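Local coordinates for protein viral interleukin-10 homolog (Human herpesvirus 5, PDB 1LQS) that mimics human interleukin-10, binding the human interleukin-10 receptor and exploiting its immunosuppressive signalling to help the virus evade host immunity, at residues C[21-24]-C[25-29]; C[65-68]-C[69-73]; C[122-125]-C[126-130]. All coordinates share one frame; numbering follows the deposited sequence.

Contact 1. Residues C[21-24]-C[25-29]; sequences PEDY and ATRLQ
The start of helix 25-42, in the helical cytokine fold of the interleukin-10 family, is where Tyr24 and Asp23 meet Arg27 and Leu28 one turn on. Tyr24 O takes the backbone N of Leu28 at 2.9 Å (N-H...O angle 148°), and the Leu28 side chain follows the same carbonyl: its CD1 lies 3.4 Å from Tyr24 O, while the apolar touch between Tyr24 CB and Leu28 CD1 is loose at 4.4 Å.

Arg27 turns back over the preceding turn. Bends in the middle of the Arg27 chain bring NH1 to Asp23 O, a weak bond of 2.9 Å made at the guanidinium edge. The planes of the guanidinium and the phenol ring of Tyr24 are nearly parallel, 6° apart, and the groups meet obliquely, neither face on nor edge on, with Arg27 NH1 3.8 Å from Tyr24 CD2. The second terminal nitrogen, NH2, is held by helix 89-106, in a salt bridge with Asp105 and a hydrogen bond with Ser101. Tyr24 OH bonds to Gln18 O, and its side chain packs on Ile102 and on Leu153 of the second subunit. A chain of another protein, consistent with a receptor, packs on Ala25 and Leu28. Ala25 CB itself sits 3.7 Å from Glu22 O.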
loop_
_atom_site.group_PDB
_atom_site.type_symbol
_atom_site.label_atom_id
_atom_site.label_comp_id
_atom_site.label_asym_id
_atom_site.label_seq_id
_atom_site.Cartn_x
_atom_site.Cartn_y
_atom_site.Cartn_z
ATOM N N PRO C 21 -8.462 -16.383 5.834
ATOM C CA PRO C 21 -8.367 -17.158 4.598
ATOM C C PRO C 21 -8.594 -18.648 4.853
ATOM O O PRO C 21 -9.029 -19.385 3.973
ATOM C CB PRO C 21 -6.967 -16.815 4.080
ATOM C CG PRO C 21 -6.218 -16.437 5.283
ATOM C CD PRO C 21 -7.204 -15.670 6.108
ATOM N N GLU C 22 -8.319 -19.077 6.075
ATOM C CA GLU C 22 -8.520 -20.463 6.470
ATOM C C GLU C 22 -9.943 -20.872 6.098
ATOM O O GLU C 22 -10.219 -22.046 5.834
ATOM C CB GLU C 22 -8.348 -20.606 7.991
ATOM C CG GLU C 22 -6.932 -20.290 8.543
ATOM C CD GLU C 22 -6.412 -18.876 8.219
ATOM O OE1 GLU C 22 -7.050 -17.884 8.628
ATOM O OE2 GLU C 22 -5.350 -18.761 7.560
ATOM N N ASP C 23 -10.839 -19.886 6.064
ATOM C CA ASP C 23 -12.249 -20.118 5.773
ATOM C C ASP C 23 -12.569 -20.311 4.289
ATOM O O ASP C 23 -13.701 -20.643 3.927
ATOM C CB ASP C 23 -13.083 -18.963 6.346
ATOM C CG ASP C 23 -14.369 -19.443 7.031
ATOM O OD1 ASP C 23 -15.482 -19.167 6.508
ATOM O OD2 ASP C 23 -14.260 -20.097 8.099
ATOM N N TYR C 24 -11.575 -20.117 3.429
ATOM C CA TYR C 24 -11.789 -20.276 1.999
ATOM C C TYR C 24 -11.048 -21.482 1.427
ATOM O O TYR C 24 -11.138 -21.757 0.229
ATOM C CB TYR C 24 -11.348 -19.009 1.262
ATOM C CG TYR C 24 -12.080 -17.770 1.706
ATOM C CD1 TYR C 24 -11.579 -16.961 2.732
ATOM C CD2 TYR C 24 -13.303 -17.428 1.137
ATOM C CE1 TYR C 24 -12.284 -15.852 3.181
ATOM C CE2 TYR C 24 -14.012 -16.324 1.575
ATOM C CZ TYR C 24 -13.502 -15.542 2.596
ATOM O OH TYR C 24 -14.237 -14.464 3.032
ATOM N N ALA C 25 -10.337 -22.212 2.284
ATOM C CA ALA C 25 -9.563 -23.370 1.845
ATOM C C ALA C 25 -10.339 -24.525 1.176
ATOM O O ALA C 25 -9.913 -25.025 0.130
ATOM C CB ALA C 25 -8.732 -23.895 3.002
ATOM N N THR C 26 -11.471 -24.939 1.739
ATOM C CA THR C 26 -12.216 -26.051 1.150
ATOM C C THR C 26 -12.850 -25.719 -0.194
ATOM O O THR C 26 -12.856 -26.557 -1.105
ATOM C CB THR C 26 -13.305 -26.595 2.097
ATOM O OG1 THR C 26 -12.701 -27.048 3.312
ATOM C CG2 THR C 26 -14.007 -27.785 1.458
ATOM N N ARG C 27 -13.388 -24.511 -0.324
ATOM C CA ARG C 27 -13.984 -24.114 -1.590
ATOM C C ARG C 27 -12.861 -23.918 -2.593
ATOM O O ARG C 27 -13.019 -24.193 -3.784
ATOM C CB ARG C 27 -14.798 -22.834 -1.438
ATOM C CG ARG C 27 -16.080 -23.035 -0.653
ATOM C CD ARG C 27 -16.038 -22.227 0.625
ATOM N NE ARG C 27 -17.020 -21.149 0.601
ATOM C CZ ARG C 27 -16.959 -20.081 1.384
ATOM N NH1 ARG C 27 -15.961 -19.948 2.244
ATOM N NH2 ARG C 27 -17.909 -19.160 1.315
ATOM N N LEU C 28 -11.723 -23.440 -2.121
ATOM C CA LEU C 28 -10.608 -23.286 -3.029
ATOM C C LEU C 28 -10.274 -24.684 -3.543
ATOM O O LEU C 28 -9.967 -24.865 -4.720
ATOM C CB LEU C 28 -9.400 -22.705 -2.309
ATOM C CG LEU C 28 -9.356 -21.191 -2.165
ATOM C CD1 LEU C 28 -8.213 -20.781 -1.242
ATOM C CD2 LEU C 28 -9.178 -20.592 -3.530
ATOM N N GLN C 29 -10.349 -25.682 -2.662
ATOM C CA GLN C 29 -10.031 -27.054 -3.060
ATOM C C GLN C 29 -11.085 -27.675 -3.973
ATOM O O GLN C 29 -10.737 -28.365 -4.925
ATOM C CB GLN C 29 -9.818 -27.934 -1.835
ATOM C CG GLN C 29 -9.136 -29.233 -2.154
ATOM C CD GLN C 29 -9.042 -30.107 -0.947
ATOM O OE1 GLN C 29 -10.046 -30.372 -0.285
ATOM N NE2 GLN C 29 -7.838 -30.565 -0.636
#

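Contact 2. Residues C[65-68]-C[69-73]; sequences VMDW and LLRRY
Val65, Met66, Asp67 and Trp68 each meet a side chain of the next turn of helix 62-84, in the all-helical fold of the interleukin-10 family, of the four-helical cytokine clan, and different sides of the helix carry different chemistry. On one side the methyl end of Met66 fits against the branch of Leu70, with CE 3.9 Å from Leu70 CG. The methionine chain folds at chi2 (73°) to make this reach, and the two side chains cross at a slant. Leu70 in turn lies against Leu99, Tyr103 and Met106 of helix 89-106.

Next to it, Val65 and Leu69 run side by side, Val65 CG1 touching Leu69 CG at 4.1 Å. One methyl of Leu69, CD2, nestles obliquely against the benzene part of the indole, 3.5 Å from Trp68 CE3. This apolar surface is shared with the second subunit, whose Val119 packs on Val65 and whose Ile120 packs on Trp68.

Arg72 extends alongside the same indole. Its CG lies over one face, near the rim, while further out the roles reverse, and Trp68 CH2 stands 3.7 Å above the guanidinium plane of Arg72. The two planes are inclined by 56°, so the groups do not lie flat on one another.

On the polar side, Asp67 and Arg71 form a salt bridge. It uses Asp67 OD2, while OD1 is hydrogen-bonded to Tyr103 OH, which probably helps fix the rotation of the group. An extended Arg71 chain delivers NE to the syn side of Asp67 OD2, 2.7 Å away and nearly in the guanidinium plane.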
loop_
_atom_site.group_PDB
_atom_site.type_symbol
_atom_site.label_atom_id
_atom_site.label_comp_id
_atom_site.label_asym_id
_atom_site.label_seq_id
_atom_site.Cartn_x
_atom_site.Cartn_y
_atom_site.Cartn_z
ATOM N N VAL C 65 -8.644 -5.079 -8.767
ATOM C CA VAL C 65 -8.595 -6.030 -9.874
ATOM C C VAL C 65 -9.197 -7.369 -9.471
ATOM O O VAL C 65 -9.808 -8.048 -10.285
ATOM C CB VAL C 65 -7.139 -6.253 -10.369
ATOM C CG1 VAL C 65 -7.111 -7.335 -11.427
ATOM C CG2 VAL C 65 -6.569 -4.951 -10.929
ATOM N N MET C 66 -9.031 -7.737 -8.205
ATOM C CA MET C 66 -9.550 -9.002 -7.711
ATOM C C MET C 66 -11.060 -9.026 -7.830
ATOM O O MET C 66 -11.630 -10.055 -8.211
ATOM C CB MET C 66 -9.140 -9.230 -6.249
ATOM C CG MET C 66 -9.397 -10.650 -5.718
ATOM S SD MET C 66 -8.260 -11.930 -6.363
ATOM C CE MET C 66 -9.192 -12.466 -7.761
ATOM N N ASP C 67 -11.706 -7.901 -7.510
ATOM C CA ASP C 67 -13.167 -7.818 -7.584
ATOM C C ASP C 67 -13.602 -7.845 -9.026
ATOM O O ASP C 67 -14.509 -8.597 -9.397
ATOM C CB ASP C 67 -13.706 -6.538 -6.947
ATOM C CG ASP C 67 -15.211 -6.619 -6.665
ATOM O OD1 ASP C 67 -15.580 -7.322 -5.697
ATOM O OD2 ASP C 67 -16.022 -6.001 -7.409
ATOM N N TRP C 68 -12.951 -7.020 -9.840
ATOM C CA TRP C 68 -13.273 -6.961 -11.252
ATOM C C TRP C 68 -13.270 -8.358 -11.821
ATOM O O TRP C 68 -14.270 -8.790 -12.405
ATOM C CB TRP C 68 -12.263 -6.111 -12.033
ATOM C CG TRP C 68 -12.687 -5.922 -13.463
ATOM C CD1 TRP C 68 -13.714 -5.138 -13.913
ATOM C CD2 TRP C 68 -12.167 -6.599 -14.615
ATOM N NE1 TRP C 68 -13.868 -5.290 -15.271
ATOM C CE2 TRP C 68 -12.932 -6.181 -15.727
ATOM C CE3 TRP C 68 -11.133 -7.521 -14.817
ATOM C CZ2 TRP C 68 -12.697 -6.656 -17.026
ATOM C CZ3 TRP C 68 -10.899 -7.996 -16.117
ATOM C CH2 TRP C 68 -11.681 -7.560 -17.199
ATOM N N LEU C 69 -12.145 -9.058 -11.644
ATOM C CA LEU C 69 -11.994 -10.414 -12.155
ATOM C C LEU C 69 -13.103 -11.352 -11.721
ATOM O O LEU C 69 -13.774 -11.962 -12.564
ATOM C CB LEU C 69 -10.657 -11.002 -11.741
ATOM C CG LEU C 69 -9.447 -10.522 -12.547
ATOM C CD1 LEU C 69 -8.215 -11.344 -12.147
ATOM C CD2 LEU C 69 -9.725 -10.657 -14.046
ATOM N N LEU C 70 -13.302 -11.468 -10.410
ATOM C CA LEU C 70 -14.334 -12.343 -9.878
ATOM C C LEU C 70 -15.727 -12.040 -10.450
ATOM O O LEU C 70 -16.519 -12.958 -10.711
ATOM C CB LEU C 70 -14.340 -12.250 -8.354
ATOM C CG LEU C 70 -13.068 -12.764 -7.665
ATOM C CD1 LEU C 70 -13.065 -12.366 -6.202
ATOM C CD2 LEU C 70 -12.985 -14.272 -7.808
ATOM N N ARG C 71 -16.026 -10.759 -10.654
ATOM C CA ARG C 71 -17.328 -10.379 -11.203
ATOM C C ARG C 71 -17.398 -10.779 -12.669
ATOM O O ARG C 71 -18.429 -11.256 -13.156
ATOM C CB ARG C 71 -17.549 -8.867 -11.088
ATOM C CG ARG C 71 -18.086 -8.390 -9.761
ATOM C CD ARG C 71 -17.916 -6.876 -9.596
ATOM N NE ARG C 71 -18.560 -6.424 -8.365
ATOM C CZ ARG C 71 -19.880 -6.322 -8.210
ATOM N NH1 ARG C 71 -20.683 -6.627 -9.212
ATOM N NH2 ARG C 71 -20.396 -5.942 -7.052
ATOM N N ARG C 72 -16.287 -10.566 -13.362
ATOM C CA ARG C 72 -16.176 -10.871 -14.780
ATOM C C ARG C 72 -16.451 -12.362 -15.023
ATOM O O ARG C 72 -17.121 -12.740 -15.981
ATOM C CB ARG C 72 -14.773 -10.455 -15.252
ATOM C CG ARG C 72 -14.377 -10.856 -16.652
ATOM C CD ARG C 72 -15.394 -10.432 -17.659
ATOM N NE ARG C 72 -14.784 -10.214 -18.967
ATOM C CZ ARG C 72 -14.609 -9.013 -19.512
ATOM N NH1 ARG C 72 -14.998 -7.921 -18.861
ATOM N NH2 ARG C 72 -14.052 -8.905 -20.714
ATOM N N TYR C 73 -15.948 -13.207 -14.134
ATOM C CA TYR C 73 -16.154 -14.631 -14.268
ATOM C C TYR C 73 -17.560 -15.043 -13.878
ATOM O O TYR C 73 -18.228 -15.784 -14.600
ATOM C CB TYR C 73 -15.163 -15.389 -13.401
ATOM C CG TYR C 73 -13.812 -15.577 -14.031
ATOM C CD1 TYR C 73 -13.561 -16.650 -14.872
ATOM C CD2 TYR C 73 -12.763 -14.720 -13.728
ATOM C CE1 TYR C 73 -12.287 -16.871 -15.384
ATOM C CE2 TYR C 73 -11.493 -14.934 -14.234
ATOM C CZ TYR C 73 -11.258 -16.010 -15.053
ATOM O OH TYR C 73 -9.980 -16.246 -15.495
#

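Contact 3. Residues C[122-125]-C[126-130]; sequences RLSQ and EAERK
Glu126 lies alongside Arg122, the two side chains pointing the same way, at the C-terminal end of helix 116-126, where the helix gives way to a type I beta turn from Glu126 to Arg129. The glutamate is extended beyond CG, which carries OE1 to the edge of the guanidinium; the salt bridge from Arg122 NE to Glu126 OE1 is long at 3.5 Å, with the planes 50° apart. The far end of Arg122 has a stronger partner, since NH2 pairs with Asp53 of the second subunit.

Leu123 O is shared by several donors. Ala127 N approaches nearly straight, at 3.2 Å and an N-H...O angle of 170°, Glu126 N adds a weak bond, and Trp51 NE1 of the second subunit bonds to the same oxygen. That tryptophan also packs on Glu126 and Ala127, tying the end of the helix to the dimer interface.

Within the turn Arg129 N bonds to Glu126 O at 3.0 Å and more weakly to Gln125 O. The start of the Arg129 side chain follows that carbonyl, CB standing 3.4 Å from Gln125 O, whereas Glu128 OE2 forms a salt bridge with Arg72 NH2 of the second subunit. A chi1 of 72° sets Arg129 CG between the backbone N and the carbonyl carbon, and from there the extended chain runs back past the turn, so that Glu126 CG sits 4.1 Å above the centre of the Arg129 guanidinium.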
loop_
_atom_site.group_PDB
_atom_site.type_symbol
_atom_site.label_atom_id
_atom_site.label_comp_id
_atom_site.label_asym_id
_atom_site.label_seq_id
_atom_site.Cartn_x
_atom_site.Cartn_y
_atom_site.Cartn_z
ATOM N N ARG C 122 -15.629 5.993 7.459
ATOM C CA ARG C 122 -15.415 6.579 8.785
ATOM C C ARG C 122 -15.509 8.096 8.777
ATOM O O ARG C 122 -15.947 8.700 9.751
ATOM C CB ARG C 122 -14.051 6.188 9.361
ATOM C CG ARG C 122 -13.874 6.660 10.812
ATOM C CD ARG C 122 -12.421 6.621 11.303
ATOM N NE ARG C 122 -11.595 7.690 10.733
ATOM C CZ ARG C 122 -10.787 7.551 9.683
ATOM N NH1 ARG C 122 -10.681 6.374 9.068
ATOM N NH2 ARG C 122 -10.084 8.592 9.246
ATOM N N LEU C 123 -15.080 8.714 7.685
ATOM C CA LEU C 123 -15.138 10.166 7.589
ATOM C C LEU C 123 -16.577 10.660 7.488
ATOM O O LEU C 123 -16.985 11.545 8.236
ATOM C CB LEU C 123 -14.336 10.663 6.382
ATOM C CG LEU C 123 -12.816 10.570 6.506
ATOM C CD1 LEU C 123 -12.175 11.034 5.219
ATOM C CD2 LEU C 123 -12.343 11.413 7.690
ATOM N N SER C 124 -17.351 10.078 6.581
ATOM C CA SER C 124 -18.734 10.510 6.400
ATOM C C SER C 124 -19.620 10.282 7.621
ATOM O O SER C 124 -20.630 10.959 7.788
ATOM C CB SER C 124 -19.352 9.820 5.179
ATOM O OG SER C 124 -20.590 10.423 4.830
ATOM N N GLN C 125 -19.245 9.343 8.481
ATOM C CA GLN C 125 -20.051 9.067 9.665
ATOM C C GLN C 125 -19.885 10.101 10.759
ATOM O O GLN C 125 -20.849 10.446 11.446
ATOM C CB GLN C 125 -19.737 7.683 10.222
ATOM C CG GLN C 125 -20.523 6.593 9.546
ATOM C CD GLN C 125 -20.101 5.209 9.981
ATOM O OE1 GLN C 125 -20.736 4.219 9.604
ATOM N NE2 GLN C 125 -19.021 5.122 10.769
ATOM N N GLU C 126 -18.660 10.584 10.932
ATOM C CA GLU C 126 -18.397 11.602 11.941
ATOM C C GLU C 126 -19.081 12.874 11.456
ATOM O O GLU C 126 -19.857 13.505 12.172
ATOM C CB GLU C 126 -16.894 11.848 12.078
ATOM C CG GLU C 126 -16.093 10.629 12.462
ATOM C CD GLU C 126 -14.623 10.794 12.135
ATOM O OE1 GLU C 126 -13.866 9.806 12.274
ATOM O OE2 GLU C 126 -14.222 11.912 11.736
ATOM N N ALA C 127 -18.786 13.227 10.215
ATOM C CA ALA C 127 -19.345 14.410 9.600
ATOM C C ALA C 127 -20.863 14.345 9.525
ATOM O O ALA C 127 -21.504 15.300 9.091
ATOM C CB ALA C 127 -18.767 14.580 8.212
ATOM N N GLU C 128 -21.452 13.229 9.939
ATOM C CA GLU C 128 -22.901 13.114 9.871
ATOM C C GLU C 128 -23.551 12.924 11.222
ATOM O O GLU C 128 -24.771 13.047 11.354
ATOM C CB GLU C 128 -23.306 11.988 8.921
ATOM C CG GLU C 128 -24.016 12.505 7.669
ATOM C CD GLU C 128 -23.155 13.462 6.839
ATOM O OE1 GLU C 128 -23.718 14.407 6.240
ATOM O OE2 GLU C 128 -21.922 13.263 6.771
ATOM N N ARG C 129 -22.741 12.625 12.229
ATOM C CA ARG C 129 -23.274 12.462 13.569
ATOM C C ARG C 129 -23.155 13.818 14.282
ATOM O O ARG C 129 -23.409 13.938 15.481
ATOM C CB ARG C 129 -22.528 11.339 14.311
ATOM C CG ARG C 129 -21.095 11.640 14.745
ATOM C CD ARG C 129 -20.355 10.341 15.093
ATOM N NE ARG C 129 -19.139 10.588 15.865
ATOM C CZ ARG C 129 -18.132 9.727 15.991
ATOM N NH1 ARG C 129 -18.188 8.545 15.388
ATOM N NH2 ARG C 129 -17.067 10.059 16.716
ATOM N N LYS C 130 -22.761 14.832 13.508
ATOM C CA LYS C 130 -22.638 16.204 13.999
ATOM C C LYS C 130 -24.045 16.794 13.922
ATOM O O LYS C 130 -24.806 16.480 13.000
ATOM C CB LYS C 130 -21.697 17.027 13.112
ATOM C CG LYS C 130 -20.248 16.581 13.131
ATOM C CD LYS C 130 -19.567 16.900 14.445
ATOM C CE LYS C 130 -18.184 16.266 14.496
ATOM N NZ LYS C 130 -17.345 16.619 13.316
#

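All three contacts touch the second subunit of the intertwined dimer characteristic of interleukin-10 itself. Contact 1 opens helix 25-42 and contact 2 lies on helix 62-84, their centres 18 Å apart, and both reach helix 89-106, contact 1 through Arg27 and contact 2 through Leu70 and Asp67. Contact 3 is remote within its own chain, with its centre 31 Å from that of contact 2 and 36 Å from that of contact 1. It meets contact 2 across the dimer: Glu128 pairs with Arg72 in the second subunit's copy of 65-73. The side chain of Glu128 is also about 7 Å from a bound N-acetylglucosamine.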